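Local coordinates for uncharacterized protein Atu2452 (Agrobacterium tumefaciens, PDB 2R8B) that is of unknown function but, as a dienelactone hydrolase relative with an alpha/beta-hydrolase fold, probably acts as a serine hydrolase, at residues M117-L120 with E121-T124. Residues are numbered along the deposited sequence; the frame is centred on the assembly and turned at random.
Sequences MVDL and ERAT
Leu120 and Thr124 meet on the buried side of the first two turns of helix 117-138. Thr124 OG1 donates to Leu120 O at 2.8 Å, while Thr124 N reaches the same oxygen at 2.9 Å, from the opposite face of the carbonyl plane. With OG1 set beside its own backbone N (chi1 -65°), the hydroxyl turns back along the helix to that carbonyl. Asn157 also hydrogen-bonds Thr124 OG1, and Thr124 packs on Ile154 and Val158, so this face is applied to helix 150-161. In the alpha/beta-hydrolase fold that neighbour follows the presumed nucleophile elbow after strand 143-148. Asp119 and Arg122 run alongside each other, pointing the same way, as an i to i+3 salt bridge whose bonds are of uneven quality. Arg122 NE lies 3.0 Å from Asp119 OD2, which sits at the guanidinium edge, yet the carboxylate is met from above its own plane and the two planes are 63° apart. Both bonds from Arg122 NH2, 3.2 Å to Asp119 OD1 and OD2, are weak. Asp119 OD1 also accepts from the backbone N of Arg108, which helps fix the carboxylate. On the looser solvent side, Glu121 N bonds to Met117 O, but its extended side chain leads away.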
HETATM    1  N   MSE A 117       6.228 -13.857  -9.780  1.00 54.20           N
HETATM    2  CA  MSE A 117       4.812 -13.622 -10.069  1.00 54.09           C
HETATM    3  C   MSE A 117       3.822 -14.594  -9.390  1.00 53.65           C
HETATM    4  O   MSE A 117       2.695 -14.175  -9.071  1.00 53.66           O
HETATM    5  CB  MSE A 117       4.561 -13.550 -11.577  1.00 54.30           C
HETATM    6  CG  MSE A 117       5.211 -12.352 -12.276  1.00 56.87           C
HETATM    7 SE   MSE A 117       4.643 -10.521 -11.672  0.85 65.22          SE
HETATM    8  CE  MSE A 117       6.102 -10.127 -10.476  1.00 59.03           C
ATOM      9  N   VAL A 118       4.211 -15.862  -9.191  1.00 52.81           N
ATOM     10  CA  VAL A 118       3.394 -16.794  -8.393  1.00 52.59           C
ATOM     11  C   VAL A 118       3.351 -16.353  -6.933  1.00 52.65           C
ATOM     12  O   VAL A 118       2.276 -16.355  -6.320  1.00 53.52           O
ATOM     13  CB  VAL A 118       3.751 -18.347  -8.507  1.00 52.39           C
ATOM     14  CG1 VAL A 118       3.834 -18.783  -9.942  1.00 51.99           C
ATOM     15  CG2 VAL A 118       5.018 -18.756  -7.723  1.00 51.93           C
ATOM     16  N   ASP A 119       4.494 -15.952  -6.377  1.00 51.94           N
ATOM     17  CA  ASP A 119       4.493 -15.494  -4.990  1.00 51.10           C
ATOM     18  C   ASP A 119       3.723 -14.205  -4.827  1.00 50.14           C
ATOM     19  O   ASP A 119       3.012 -14.045  -3.867  1.00 50.13           O
ATOM     20  CB  ASP A 119       5.896 -15.353  -4.421  1.00 51.05           C
ATOM     21  CG  ASP A 119       5.908 -15.390  -2.897  1.00 50.42           C
ATOM     22  OD1 ASP A 119       6.189 -14.319  -2.314  1.00 48.30           O
ATOM     23  OD2 ASP A 119       5.650 -16.480  -2.302  1.00 49.53           O
ATOM     24  N   LEU A 120       3.862 -13.301  -5.777  1.00 49.48           N
ATOM     25  CA  LEU A 120       3.095 -12.070  -5.746  1.00 49.74           C
ATOM     26  C   LEU A 120       1.597 -12.311  -5.775  1.00 49.74           C
ATOM     27  O   LEU A 120       0.861 -11.664  -5.030  1.00 49.18           O
ATOM     28  CB  LEU A 120       3.491 -11.133  -6.889  1.00 49.65           C
ATOM     29  CG  LEU A 120       2.673  -9.845  -6.977  1.00 48.85           C
ATOM     30  CD1 LEU A 120       3.171  -8.842  -5.963  1.00 49.10           C
ATOM     31  CD2 LEU A 120       2.744  -9.256  -8.365  1.00 47.64           C
ATOM     32  N   GLU A 121       1.154 -13.230  -6.628  1.00 50.01           N
ATOM     33  CA  GLU A 121      -0.247 -13.586  -6.689  1.00 51.79           C
ATOM     34  C   GLU A 121      -0.675 -14.246  -5.369  1.00 51.48           C
ATOM     35  O   GLU A 121      -1.740 -13.917  -4.808  1.00 51.37           O
ATOM     36  CB  GLU A 121      -0.523 -14.448  -7.908  1.00 51.44           C
ATOM     37  CG  GLU A 121      -1.532 -15.591  -7.728  1.00 54.43           C
ATOM     38  CD  GLU A 121      -1.972 -16.169  -9.089  1.00 55.55           C
ATOM     39  OE1 GLU A 121      -2.542 -15.349  -9.842  1.00 62.51           O
ATOM     40  OE2 GLU A 121      -1.760 -17.385  -9.420  1.00 56.19           O
ATOM     41  N   ARG A 122       0.182 -15.120  -4.835  1.00 51.44           N
ATOM     42  CA  ARG A 122      -0.094 -15.728  -3.519  1.00 51.26           C
ATOM     43  C   ARG A 122      -0.346 -14.672  -2.443  1.00 51.13           C
ATOM     44  O   ARG A 122      -1.302 -14.808  -1.671  1.00 51.37           O
ATOM     45  CB  ARG A 122       1.012 -16.711  -3.069  1.00 51.44           C
ATOM     46  CG  ARG A 122       0.747 -17.359  -1.696  1.00 50.31           C
ATOM     47  CD  ARG A 122       2.009 -17.886  -1.005  1.00 50.39           C
ATOM     48  NE  ARG A 122       3.087 -16.887  -0.845  1.00 50.61           N
ATOM     49  CZ  ARG A 122       3.044 -15.775  -0.076  1.00 49.06           C
ATOM     50  NH1 ARG A 122       1.961 -15.454   0.625  1.00 45.72           N
ATOM     51  NH2 ARG A 122       4.103 -14.965  -0.006  1.00 45.71           N
ATOM     52  N   ALA A 123       0.497 -13.634  -2.430  1.00 50.69           N
ATOM     53  CA  ALA A 123       0.551 -12.636  -1.360  1.00 51.06           C
ATOM     54  C   ALA A 123      -0.574 -11.630  -1.498  1.00 51.75           C
ATOM     55  O   ALA A 123      -1.110 -11.094  -0.512  1.00 51.82           O
ATOM     56  CB  ALA A 123       1.876 -11.920  -1.380  1.00 50.66           C
ATOM     57  N   THR A 124      -0.927 -11.376  -2.751  1.00 52.43           N
ATOM     58  CA  THR A 124      -2.030 -10.484  -3.075  1.00 51.90           C
ATOM     59  C   THR A 124      -3.313 -11.106  -2.569  1.00 51.76           C
ATOM     60  O   THR A 124      -4.090 -10.431  -1.898  1.00 52.82           O
ATOM     61  CB  THR A 124      -2.043 -10.178  -4.575  1.00 51.85           C
ATOM     62  OG1 THR A 124      -0.847  -9.459  -4.875  1.00 50.23           O
ATOM     63  CG2 THR A 124      -3.246  -9.339  -4.967  1.00 51.71           C
TER